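Local coordinates for Non-fluorescent flavoprotein (Photobacterium phosphoreum, PDB 1FVP) that binds flavin mononucleotide bearing a covalently attached myristate, two per subunit, as a homodimeric member of the bacterial luciferase family, at residues I84-A89 / N111-K116; K105-Y110 / G189-T194; N133-E138 / Q207-S212; E143-Y148 / S167-N172. All coordinates share one frame; numbering follows the deposited sequence.

Contact 1 of 4, residues I84-A89 / N111-K116; sequences IAAKYA and NASASK. With FMA (6-(3-tetradecanoic acid) flavine mononucleotide), chain C.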
# COMPACT_ATOMS: atom_id res chain seq x y z
N ILE A 84 0.86 9.17 -19.14
CA ILE A 84 -0.49 8.89 -18.68
C ILE A 84 -0.78 9.48 -17.30
O ILE A 84 -1.90 9.98 -17.06
CB ILE A 84 -0.79 7.35 -18.67
CG1 ILE A 84 -0.60 6.80 -20.09
CG2 ILE A 84 -2.21 7.07 -18.12
CD1 ILE A 84 -0.70 5.25 -20.20
N ALA A 85 0.17 9.38 -16.42
CA ALA A 85 0.00 9.89 -15.04
C ALA A 85 -0.20 11.40 -15.01
O ALA A 85 -0.85 11.91 -14.06
CB ALA A 85 1.18 9.40 -14.20
N ALA A 86 0.36 12.08 -16.01
CA ALA A 86 0.27 13.55 -16.11
C ALA A 86 -1.19 13.92 -16.34
O ALA A 86 -1.76 14.84 -15.74
CB ALA A 86 1.13 14.07 -17.24
N LYS A 87 -1.73 13.13 -17.26
CA LYS A 87 -3.14 13.24 -17.67
C LYS A 87 -4.01 13.45 -16.44
O LYS A 87 -4.68 14.51 -16.36
CB LYS A 87 -3.53 12.02 -18.47
CG LYS A 87 -4.81 12.19 -19.27
CD LYS A 87 -4.83 11.19 -20.42
CE LYS A 87 -6.07 11.44 -21.29
NZ LYS A 87 -6.52 10.12 -21.82
N TYR A 88 -4.01 12.52 -15.49
CA TYR A 88 -4.84 12.72 -14.30
C TYR A 88 -4.15 13.45 -13.16
O TYR A 88 -4.73 13.47 -12.04
CB TYR A 88 -5.45 11.41 -13.80
CG TYR A 88 -6.14 10.61 -14.86
CD1 TYR A 88 -7.50 10.82 -15.11
CD2 TYR A 88 -5.47 9.65 -15.62
CE1 TYR A 88 -8.18 10.09 -16.09
CE2 TYR A 88 -6.13 8.91 -16.59
CZ TYR A 88 -7.49 9.14 -16.82
OH TYR A 88 -8.20 8.45 -17.76
N ALA A 89 -2.98 14.02 -13.37
CA ALA A 89 -2.23 14.76 -12.36
C ALA A 89 -1.64 13.97 -11.20
O ALA A 89 -1.13 14.62 -10.25
CB ALA A 89 -3.12 15.90 -11.81
N ASN A 111 6.82 16.73 -17.00
CA ASN A 111 6.64 18.21 -16.85
C ASN A 111 6.10 18.65 -18.20
O ASN A 111 5.33 19.61 -18.29
CB ASN A 111 7.90 18.79 -16.26
CG ASN A 111 7.86 18.59 -14.75
OD1 ASN A 111 6.87 18.01 -14.28
ND2 ASN A 111 8.91 19.07 -14.11
N ALA A 112 6.55 17.85 -19.14
CA ALA A 112 6.25 17.99 -20.56
C ALA A 112 4.82 17.50 -20.85
O ALA A 112 4.14 18.15 -21.66
CB ALA A 112 7.29 17.25 -21.39
N SER A 113 4.46 16.40 -20.20
CA SER A 113 3.11 15.86 -20.40
C SER A 113 2.16 16.81 -19.68
O SER A 113 1.22 17.33 -20.31
CB SER A 113 2.94 14.43 -19.98
OG SER A 113 3.45 13.54 -20.95
N ALA A 114 2.43 17.04 -18.41
CA ALA A 114 1.59 17.96 -17.62
C ALA A 114 1.24 19.15 -18.51
O ALA A 114 0.06 19.55 -18.60
CB ALA A 114 2.31 18.41 -16.37
N SER A 115 2.27 19.67 -19.17
CA SER A 115 2.09 20.80 -20.10
C SER A 115 0.96 20.49 -21.08
O SER A 115 -0.08 21.14 -21.09
CB SER A 115 3.37 21.12 -20.87
OG SER A 115 3.18 22.30 -21.65
N LYS A 116 1.23 19.50 -21.89
CA LYS A 116 0.39 18.96 -22.94
C LYS A 116 -1.08 18.99 -22.57
O LYS A 116 -1.85 19.78 -23.14
CB LYS A 116 0.83 17.56 -23.35
CG LYS A 116 -0.20 16.76 -24.13
CD LYS A 116 0.44 15.81 -25.10
CE LYS A 116 1.41 14.84 -24.48
NZ LYS A 116 0.94 13.46 -24.81
N1 FMA C . -1.86 0.19 -20.18
C2 FMA C . -2.62 -0.50 -21.05
O2 FMA C . -2.34 -1.35 -21.81
N3 FMA C . -4.04 -0.21 -21.14
C4 FMA C . -4.58 0.74 -20.36
O4 FMA C . -5.74 1.01 -20.42
C4A FMA C . -3.75 1.46 -19.45
N5 FMA C . -4.24 2.38 -18.67
C5A FMA C . -3.55 3.09 -17.77
C6 FMA C . -4.14 4.09 -17.00
C7 FMA C . -3.37 4.75 -16.08
C7M FMA C . -3.94 5.87 -15.16
C8 FMA C . -1.97 4.45 -15.93
C8M FMA C . -1.10 5.17 -14.95
C9 FMA C . -1.41 3.48 -16.72
C9A FMA C . -2.13 2.79 -17.66
N10 FMA C . -1.62 1.78 -18.49
C10 FMA C . -2.31 1.09 -19.39
C1B FMA C . -0.16 1.56 -18.45
C2B FMA C . 0.76 0.40 -18.12
O2B FMA C . 1.79 1.02 -17.34
C3B FMA C . 1.37 -0.09 -19.44
O3' FMA C . 0.42 -0.78 -20.16
C4B FMA C . 2.60 -0.97 -19.22
O4' FMA C . 3.57 -0.17 -18.45
C5B FMA C . 3.18 -1.42 -20.57
O5' FMA C . 4.00 -0.22 -21.08
P FMA C . 5.55 0.02 -20.89
O1P FMA C . 5.50 1.12 -19.77
O2P FMA C . 6.07 -1.24 -20.38
O3P FMA C . 6.11 0.33 -22.10
C1' FMA C . -6.07 5.74 -19.35
O1' FMA C . -5.61 6.01 -20.53
O2' FMA C . -7.15 6.25 -19.05
C2' FMA C . -5.66 4.43 -18.76
C3' FMA C . -5.58 4.37 -17.22
C4' FMA C . -6.52 3.34 -16.68
C5' FMA C . -6.85 3.41 -15.20
C6' FMA C . -7.48 2.10 -14.80
C7' FMA C . -8.12 2.18 -13.42
C8' FMA C . -8.57 0.87 -12.91
C9' FMA C . -9.29 0.85 -11.56
C11 FMA C . -8.36 1.36 -10.48
C12 FMA C . -8.45 2.82 -10.16
C13 FMA C . -7.27 3.47 -9.52
C14 FMA C . -7.21 3.28 -8.02
C15 FMA C . -6.77 4.52 -7.29

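Contact 2 of 4, residues K105-Y110 / G189-T194; sequences KLLSFY and GKFDNT. With FMA (6-(3-tetradecanoic acid) flavine mononucleotide), chain D.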
# COMPACT_ATOMS: atom_id res chain seq x y z
N LYS A 105 15.21 11.80 -16.34
CA LYS A 105 14.62 11.91 -17.67
C LYS A 105 13.10 11.66 -17.58
O LYS A 105 12.36 12.10 -18.49
CB LYS A 105 15.17 10.86 -18.63
CG LYS A 105 16.68 10.92 -18.80
CD LYS A 105 17.21 9.67 -19.47
CE LYS A 105 17.22 9.76 -20.99
NZ LYS A 105 18.42 9.05 -21.51
N LEU A 106 12.64 10.98 -16.54
CA LEU A 106 11.21 10.68 -16.38
C LEU A 106 10.44 11.77 -15.66
O LEU A 106 9.24 11.88 -16.03
CB LEU A 106 11.02 9.27 -15.83
CG LEU A 106 11.74 8.21 -16.64
CD1 LEU A 106 12.51 7.30 -15.72
CD2 LEU A 106 10.71 7.39 -17.40
N LEU A 107 10.99 12.55 -14.75
CA LEU A 107 10.15 13.61 -14.14
C LEU A 107 10.10 14.70 -15.23
O LEU A 107 9.41 15.73 -15.09
CB LEU A 107 10.65 14.14 -12.81
CG LEU A 107 11.31 15.51 -12.81
CD1 LEU A 107 11.13 16.25 -11.49
CD2 LEU A 107 12.78 15.35 -13.12
N SER A 108 10.88 14.44 -16.27
CA SER A 108 10.94 15.40 -17.38
C SER A 108 9.73 15.23 -18.27
O SER A 108 9.06 16.24 -18.53
CB SER A 108 12.28 15.49 -18.06
OG SER A 108 13.00 16.50 -17.33
N PHE A 109 9.47 14.00 -18.66
CA PHE A 109 8.26 13.84 -19.51
C PHE A 109 7.12 14.39 -18.62
O PHE A 109 6.27 15.15 -19.13
CB PHE A 109 7.98 12.47 -19.99
CG PHE A 109 8.43 11.89 -21.27
CD1 PHE A 109 9.74 12.03 -21.71
CD2 PHE A 109 7.54 11.11 -22.02
CE1 PHE A 109 10.16 11.44 -22.90
CE2 PHE A 109 7.93 10.51 -23.22
CZ PHE A 109 9.26 10.69 -23.67
N TYR A 110 7.17 14.03 -17.35
CA TYR A 110 6.11 14.47 -16.43
C TYR A 110 6.00 15.98 -16.29
O TYR A 110 5.14 16.51 -15.56
CB TYR A 110 6.12 13.78 -15.08
CG TYR A 110 4.92 14.00 -14.19
CD1 TYR A 110 4.85 15.10 -13.33
CD2 TYR A 110 3.87 13.08 -14.18
CE1 TYR A 110 3.75 15.31 -12.53
CE2 TYR A 110 2.77 13.27 -13.34
CZ TYR A 110 2.71 14.39 -12.52
OH TYR A 110 1.63 14.55 -11.70
N GLY A 189 17.29 18.52 -4.88
CA GLY A 189 17.60 19.58 -5.82
C GLY A 189 17.48 19.20 -7.28
O GLY A 189 16.75 19.89 -8.04
N LYS A 190 18.16 18.13 -7.68
CA LYS A 190 18.14 17.69 -9.07
C LYS A 190 16.72 17.31 -9.51
O LYS A 190 16.51 17.01 -10.68
CB LYS A 190 19.04 16.51 -9.37
CG LYS A 190 20.29 16.23 -8.58
CD LYS A 190 21.48 17.09 -8.97
CE LYS A 190 21.60 18.25 -7.98
NZ LYS A 190 22.58 19.26 -8.49
N PHE A 191 15.81 17.27 -8.58
CA PHE A 191 14.39 16.94 -8.69
C PHE A 191 13.60 18.22 -8.37
O PHE A 191 12.53 18.20 -7.72
CB PHE A 191 13.95 15.79 -7.77
CG PHE A 191 14.24 14.43 -8.33
CD1 PHE A 191 13.41 13.88 -9.28
CD2 PHE A 191 15.36 13.72 -7.93
CE1 PHE A 191 13.66 12.65 -9.86
CE2 PHE A 191 15.63 12.47 -8.48
CZ PHE A 191 14.77 11.93 -9.45
N ASP A 192 14.16 19.34 -8.80
CA ASP A 192 13.56 20.66 -8.57
C ASP A 192 13.05 20.73 -7.13
O ASP A 192 12.14 21.55 -6.85
CB ASP A 192 12.45 21.03 -9.55
CG ASP A 192 12.63 20.63 -10.99
OD1 ASP A 192 13.40 21.23 -11.76
OD2 ASP A 192 11.91 19.66 -11.35
N ASN A 193 13.61 19.92 -6.26
CA ASN A 193 13.16 19.93 -4.85
C ASN A 193 11.68 19.58 -4.72
O ASN A 193 11.02 20.16 -3.84
CB ASN A 193 13.51 21.30 -4.27
CG ASN A 193 14.71 21.27 -3.35
OD1 ASN A 193 14.71 22.04 -2.38
ND2 ASN A 193 15.71 20.43 -3.60
N THR A 194 11.21 18.66 -5.54
CA THR A 194 9.80 18.24 -5.53
C THR A 194 9.56 16.82 -5.07
O THR A 194 8.54 16.20 -5.54
CB THR A 194 9.16 18.45 -6.97
OG1 THR A 194 9.64 17.42 -7.88
CG2 THR A 194 9.44 19.86 -7.51
N1 FMA D . 14.82 22.51 1.94
C2 FMA D . 13.51 22.45 2.18
O2 FMA D . 12.63 23.03 1.66
N3 FMA D . 13.03 21.55 3.23
C4 FMA D . 13.88 20.80 3.94
O4 FMA D . 13.44 20.07 4.81
C4A FMA D . 15.28 20.89 3.67
N5 FMA D . 16.20 20.20 4.30
C5A FMA D . 17.52 20.24 4.09
C6 FMA D . 18.43 19.47 4.82
C7 FMA D . 19.76 19.59 4.53
C7M FMA D . 20.87 18.77 5.27
C8 FMA D . 20.24 20.48 3.50
C8M FMA D . 21.68 20.64 3.15
C9 FMA D . 19.32 21.23 2.80
C9A FMA D . 17.98 21.16 3.04
N10 FMA D . 17.00 21.88 2.36
C10 FMA D . 15.69 21.83 2.59
C1B FMA D . 17.42 22.84 1.25
C2B FMA D . 16.32 23.07 0.12
O2B FMA D . 17.07 22.82 -1.05
C3B FMA D . 15.78 24.48 0.23
O3' FMA D . 15.98 25.01 1.50
C4B FMA D . 14.30 24.65 -0.15
O4' FMA D . 14.05 24.17 -1.52
C5B FMA D . 13.89 26.14 -0.08
O5' FMA D . 13.37 26.51 -1.49
P FMA D . 13.79 27.74 -2.40
O1P FMA D . 13.20 28.92 -1.55
O2P FMA D . 15.24 27.77 -2.46
O3P FMA D . 13.30 27.51 -3.67
C1' FMA D . 17.62 18.75 8.33
O1' FMA D . 18.89 18.53 8.39
O2' FMA D . 17.01 19.05 9.36
C2' FMA D . 17.21 19.29 7.00
C3' FMA D . 17.88 18.56 5.84
C4' FMA D . 16.94 17.50 5.34
C5' FMA D . 17.06 16.08 5.86
C6' FMA D . 16.97 15.04 4.77
C7' FMA D . 16.44 13.71 5.28
C8' FMA D . 17.34 12.55 5.16
C9' FMA D . 17.28 11.67 3.93
C11 FMA D . 18.47 10.78 3.78
C12 FMA D . 19.14 10.12 4.93
C13 FMA D . 20.25 9.15 4.69
C14 FMA D . 20.84 8.48 5.90
C15 FMA D . 21.09 9.39 7.07

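Contact 3 of 4, residues N133-E138 / Q207-S212; sequences NVNEAE and QNKKKS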
# COMPACT_ATOMS: atom_id res chain seq x y z
N ASN A 133 22.16 3.25 3.69
CA ASN A 133 23.13 2.36 4.38
C ASN A 133 24.22 3.30 4.91
O ASN A 133 25.06 3.64 4.08
CB ASN A 133 23.68 1.26 3.50
CG ASN A 133 24.71 0.42 4.21
OD1 ASN A 133 25.51 0.97 4.95
ND2 ASN A 133 24.72 -0.89 4.03
N VAL A 134 24.16 3.62 6.17
CA VAL A 134 25.12 4.54 6.79
C VAL A 134 26.19 3.89 7.64
O VAL A 134 25.88 3.26 8.66
CB VAL A 134 24.29 5.58 7.59
CG1 VAL A 134 25.00 6.18 8.80
CG2 VAL A 134 23.78 6.69 6.69
N ASN A 135 27.44 4.09 7.28
CA ASN A 135 28.56 3.51 8.08
C ASN A 135 29.72 4.48 7.97
O ASN A 135 30.16 4.78 6.84
CB ASN A 135 28.70 2.09 7.60
CG ASN A 135 30.05 1.45 7.75
OD1 ASN A 135 30.69 1.46 8.81
ND2 ASN A 135 30.48 0.89 6.62
N GLU A 136 30.17 4.98 9.11
CA GLU A 136 31.26 5.97 9.21
C GLU A 136 32.42 5.62 8.28
O GLU A 136 33.17 6.50 7.82
CB GLU A 136 31.81 6.23 10.59
CG GLU A 136 31.04 6.91 11.69
CD GLU A 136 30.58 8.33 11.61
OE1 GLU A 136 31.29 9.34 11.74
OE2 GLU A 136 29.33 8.41 11.40
N ALA A 137 32.53 4.33 8.05
CA ALA A 137 33.54 3.74 7.16
C ALA A 137 32.91 3.74 5.76
O ALA A 137 32.03 2.93 5.43
CB ALA A 137 33.91 2.33 7.59
N GLU A 138 33.38 4.68 4.97
CA GLU A 138 32.92 4.86 3.61
C GLU A 138 32.49 3.54 2.98
O GLU A 138 31.30 3.23 2.80
CB GLU A 138 34.02 5.45 2.72
CG GLU A 138 34.53 6.87 3.00
CD GLU A 138 33.49 7.77 3.63
OE1 GLU A 138 32.43 8.09 3.10
OE2 GLU A 138 33.84 8.10 4.79
N GLN A 207 21.75 -4.01 13.41
CA GLN A 207 20.52 -3.42 13.94
C GLN A 207 20.80 -2.17 14.73
O GLN A 207 20.32 -1.09 14.30
CB GLN A 207 19.60 -4.40 14.64
CG GLN A 207 18.36 -4.71 13.83
CD GLN A 207 18.65 -5.30 12.48
OE1 GLN A 207 18.83 -6.50 12.29
NE2 GLN A 207 18.71 -4.45 11.45
N ASN A 208 21.57 -2.21 15.79
CA ASN A 208 21.88 -1.03 16.60
C ASN A 208 22.30 0.17 15.77
O ASN A 208 21.96 1.30 16.22
CB ASN A 208 22.82 -1.30 17.77
CG ASN A 208 21.94 -1.59 18.99
OD1 ASN A 208 21.34 -0.66 19.55
ND2 ASN A 208 21.88 -2.89 19.29
N LYS A 209 23.00 -0.07 14.68
CA LYS A 209 23.41 1.07 13.84
C LYS A 209 22.07 1.70 13.42
O LYS A 209 21.79 2.80 13.89
CB LYS A 209 24.15 0.79 12.56
CG LYS A 209 25.02 1.93 12.07
CD LYS A 209 26.11 1.40 11.13
CE LYS A 209 25.60 0.58 9.97
NZ LYS A 209 26.70 0.01 9.14
N LYS A 210 21.39 0.90 12.62
CA LYS A 210 20.08 1.22 12.04
C LYS A 210 19.13 1.90 13.02
O LYS A 210 18.60 2.99 12.67
CB LYS A 210 19.43 0.03 11.35
CG LYS A 210 17.92 0.15 11.19
CD LYS A 210 17.36 -0.92 10.27
CE LYS A 210 16.85 -2.15 10.99
NZ LYS A 210 16.78 -3.30 10.03
N LYS A 211 18.94 1.34 14.20
CA LYS A 211 18.05 2.01 15.17
C LYS A 211 18.62 3.38 15.48
O LYS A 211 17.84 4.32 15.70
CB LYS A 211 17.82 1.22 16.45
CG LYS A 211 17.21 2.02 17.59
CD LYS A 211 17.26 1.31 18.93
CE LYS A 211 18.66 0.96 19.37
NZ LYS A 211 19.51 2.13 19.77
N SER A 212 19.93 3.52 15.47
CA SER A 212 20.57 4.81 15.79
C SER A 212 20.55 5.81 14.66
O SER A 212 20.45 7.03 14.93
CB SER A 212 21.96 4.61 16.37
OG SER A 212 21.76 4.11 17.69

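Contact 4 of 4, residues E143-Y148 / S167-N172; sequences EELKLY and SIIQSN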
# COMPACT_ATOMS: atom_id res chain seq x y z
N GLU A 143 29.97 -1.96 0.28
CA GLU A 143 30.17 -3.40 0.02
C GLU A 143 29.07 -4.15 0.76
O GLU A 143 28.97 -5.36 0.54
CB GLU A 143 31.53 -3.99 0.32
CG GLU A 143 32.63 -3.88 -0.75
CD GLU A 143 33.13 -2.51 -1.14
OE1 GLU A 143 34.02 -1.84 -0.62
OE2 GLU A 143 32.53 -2.04 -2.14
N GLU A 144 28.28 -3.44 1.55
CA GLU A 144 27.18 -4.07 2.29
C GLU A 144 25.89 -3.94 1.49
O GLU A 144 25.07 -4.88 1.48
CB GLU A 144 26.92 -3.51 3.68
CG GLU A 144 26.59 -4.48 4.79
CD GLU A 144 26.14 -4.05 6.14
OE1 GLU A 144 26.42 -3.02 6.72
OE2 GLU A 144 25.41 -4.89 6.72
N LEU A 145 25.73 -2.82 0.81
CA LEU A 145 24.53 -2.56 -0.02
C LEU A 145 24.64 -3.34 -1.32
O LEU A 145 23.60 -3.63 -1.94
CB LEU A 145 24.31 -1.07 -0.12
CG LEU A 145 23.21 -0.48 -0.95
CD1 LEU A 145 21.91 -0.38 -0.18
CD2 LEU A 145 23.62 0.93 -1.39
N LYS A 146 25.86 -3.69 -1.69
CA LYS A 146 26.14 -4.45 -2.92
C LYS A 146 25.85 -5.94 -2.71
O LYS A 146 26.17 -6.80 -3.55
CB LYS A 146 27.55 -4.28 -3.48
CG LYS A 146 27.74 -4.83 -4.89
CD LYS A 146 29.16 -4.66 -5.41
CE LYS A 146 29.53 -3.21 -5.64
NZ LYS A 146 30.82 -3.06 -6.35
N LEU A 147 25.22 -6.21 -1.58
CA LEU A 147 24.83 -7.57 -1.22
C LEU A 147 23.32 -7.64 -1.16
O LEU A 147 22.73 -8.70 -1.45
CB LEU A 147 25.60 -8.02 0.02
CG LEU A 147 26.52 -9.22 -0.27
CD1 LEU A 147 27.87 -8.74 -0.75
CD2 LEU A 147 26.64 -10.06 0.99
N TYR A 148 22.69 -6.52 -0.82
CA TYR A 148 21.22 -6.47 -0.75
C TYR A 148 20.65 -6.53 -2.18
O TYR A 148 19.59 -7.13 -2.43
CB TYR A 148 20.75 -5.21 -0.02
CG TYR A 148 19.35 -5.33 0.53
CD1 TYR A 148 19.14 -6.10 1.68
CD2 TYR A 148 18.25 -4.72 -0.06
CE1 TYR A 148 17.87 -6.23 2.23
CE2 TYR A 148 16.97 -4.84 0.47
CZ TYR A 148 16.78 -5.60 1.62
OH TYR A 148 15.53 -5.74 2.16
N SER A 167 26.64 2.04 -10.07
CA SER A 167 25.84 3.26 -10.30
C SER A 167 24.56 3.27 -9.47
O SER A 167 24.22 4.32 -8.87
CB SER A 167 25.52 3.40 -11.79
OG SER A 167 24.94 2.17 -12.22
N ILE A 168 23.86 2.13 -9.45
CA ILE A 168 22.62 2.06 -8.66
C ILE A 168 23.04 2.54 -7.26
O ILE A 168 22.44 3.51 -6.78
CB ILE A 168 21.92 0.68 -8.57
CG1 ILE A 168 21.57 0.14 -9.97
CG2 ILE A 168 20.66 0.75 -7.66
CD1 ILE A 168 21.16 -1.35 -9.96
N ILE A 169 24.05 1.86 -6.74
CA ILE A 169 24.57 2.21 -5.41
C ILE A 169 24.97 3.69 -5.36
O ILE A 169 24.60 4.40 -4.41
CB ILE A 169 25.74 1.30 -4.93
CG1 ILE A 169 25.40 -0.20 -5.02
CG2 ILE A 169 26.18 1.70 -3.48
CD1 ILE A 169 26.65 -1.12 -4.89
N GLN A 170 25.70 4.08 -6.39
CA GLN A 170 26.16 5.47 -6.52
C GLN A 170 24.95 6.41 -6.53
O GLN A 170 25.08 7.57 -6.09
CB GLN A 170 27.03 5.68 -7.75
CG GLN A 170 28.40 5.07 -7.71
CD GLN A 170 29.37 5.78 -6.78
OE1 GLN A 170 29.46 7.01 -6.75
NE2 GLN A 170 30.09 4.95 -6.01
N SER A 171 23.83 5.91 -7.01
CA SER A 171 22.58 6.68 -7.07
C SER A 171 21.93 6.66 -5.68
O SER A 171 21.38 7.68 -5.23
CB SER A 171 21.60 6.16 -8.09
OG SER A 171 22.03 6.20 -9.43
N ASN A 172 22.03 5.49 -5.06
CA ASN A 172 21.48 5.27 -3.71
C ASN A 172 22.28 6.04 -2.67
O ASN A 172 23.31 6.65 -3.01
CB ASN A 172 21.25 3.78 -3.48
CG ASN A 172 19.97 3.31 -4.15
OD1 ASN A 172 18.92 3.31 -3.50
ND2 ASN A 172 19.99 2.91 -5.42

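Contact 1 of 4, residues I84-A89 / N111-K116
The methyl of A86 carries this contact: its CB points at helix 100-116 and settles 3.3 Å from S113 CB and 3.4 Å from A114 N. Across the two segments the touching groups are small, and the CA atoms of A86 and A114 come within 4.8 Å of each other. With chi1 at -79°, S113 OG lies beside its own backbone N and is hydrogen-bonded to D83 of helix 80-87, three residues before A86, while S113 CB meets the alanine. Another face of helix 80-87 serves the flavin. I84 sets CG2 anti to its backbone N, and with chi1 at -58° this methyl lies over the face of the dimethylbenzene ring, CG2 being 3.3 Å from FMA C7. CD1 of I84 comes down on the same face, 3.8 Å from FMA C9A. Y88, just past the helix, sends its phenol to the fatty-acid head: OH donates to FMA O2' at 2.8 Å, the carboxylate oxygen lying at the ring edge, near its plane. N26 of the second subunit packs against Y88. The chemistry is thus divided: the segments meet through small groups without a direct hydrogen bond, the S113-D83 bond adds a polar tie beside them, and I84 and Y88 hold a flavin carrying a myristate at both its ring and its carboxylate.

Contact 2 of 4, residues K105-Y110 / G189-T194
L107 reaches from helix 100-116 into the turn after helix 178-190, and its CD1 methyl does nearly all the touching. It comes to the edge of the F191 ring, close to the ring plane, with L107 CD1 4.0 Å from F191 CD1; CD2 of the same leucine also lies near that ring carbon. The methyl is bordered as well by the carboxylate of D192, at 3.5 Å from CD1 to OD2, and by the T194 hydroxyl, at 4.1 Å from CD1 to OG1. Behind this first shell stands the turn itself. F191 to T194 form a type I' beta turn, and F191 O accepts twice from T194: from its N at 2.6 Å and from its OG1 at 3.0 Å, the two donors coming from opposite faces of the carbonyl plane. A chi1 of 75° swings OG1 back over the main chain for that second bond. D192, with positive phi, is the C-prime residue of a Schellman motif that ends helix 178-190, so the chain reverses directly into strand 195-199, which runs parallel to strand 126-134 in the sheet. T194 is backbone-bonded to H126 of that neighbouring strand. Farther out, the F191 ring meets F94 with planes at about 50° and rests on N100, R103 and L104, while L107 also packs on F94. At the tip of the turn N193 belongs to a flavin pocket: its OD1 accepts a hydrogen bond from a ribityl hydroxyl, FMA O2B, at 2.8 Å, whereas FMA O4' is modelled too close to OD1 for a second bond to be sure.

Contact 3 of 4, residues N133-E138 / Q207-S212
K209, in the first turns of helix 207-227, faces the end of strand 126-134 where V134 gives way to the loop at N135, and the nearest CA atoms, those of V134 and K210, are 8.0 Å apart. K209 alone bridges that gap. Its CG is anti to the backbone N (chi1 -155°), which throws the chain toward the strand, and a bend at chi3 (54°) then brings NZ beside N135 CB, 3.3 Å away. The methylenes run past the V134 carbonyl, with V134 O 3.0 Å from K209 CE. V134 O and K209 NZ are 3.4 Å apart but badly angled for a hydrogen bond, so the V134 carbonyl is met mainly by methylenes, while the ammonium lies against the N135 side chain. The charge looks instead to E144, a long and weak ion pair. In the fold, related to the beta/alpha barrel of bacterial luciferase, strand 126-134 is a parallel strand of the curled sheet, and the last helix packs beside its end. V134 also lines a flavin pocket, its side chain about 4 Å from a bound FMA. N135 extends the sheet pairing through backbone hydrogen bonds with G175, and its side chain rests on V140 and A141 of helix 138-155.

Contact 4 of 4, residues E143-Y148 / S167-N172
L145 on helix 138-155 and I169 on the short helix 166-171 mark the closest backbone approach, their CA atoms 7.2 Å apart. Both side chains point across the gap and slide past each other in opposite directions. L145 has CG anti to its backbone N (chi1 177°), which carries CD2 to 3.4 Å from I169 CG2. The CG1-CD1 branch of the isoleucine goes to K146 instead, meeting it at about a right angle: I169 CD1 lies 3.6 Å from K146 CB and equally near K146 CE, placed there by the bend at chi3, and the lysine NZ goes on to a salt bridge with D166. At the end of the short helix, N172 brings CB to 4.3 Å from L145 CD2. Its amide is gripped on several sides. ND2 donates to I168 O at 2.9 Å, from above the carbonyl plane, and also to W96 O, while OD1 accepts from H131 N of strand 126-134. L145 and I169 further share T174 as a neighbour. Both helices belong to the link between strands 126-134 and 174-175, which pair in parallel: the packing of a beta-alpha-beta crossover whose helical arm has two helices.

Overall arrangement
Contacts 1 and 2 share helix 100-116 and touch through Y110, whose ring lies against A85 and A86; their centres are about 13 Å apart. Contacts 3 and 4 form a second pair, about 15 Å between centres, joined where N133 meets E144 and L145. The centres of contacts 1 and 3 are about 39 Å apart, on opposite sides of the chain's centre. Along the chain, contact 1 closes before contacts 3 and 4 open, and both segments of contact 4 fall between those of contact 2 and of contact 3. Strand 126-134 follows helix 100-116 and precedes helix 138-155, linking the pairs through the sheet. Contacts 1, 2 and 3 each include residues of a flavin pocket, contacts 1 and 2 of different bound flavins.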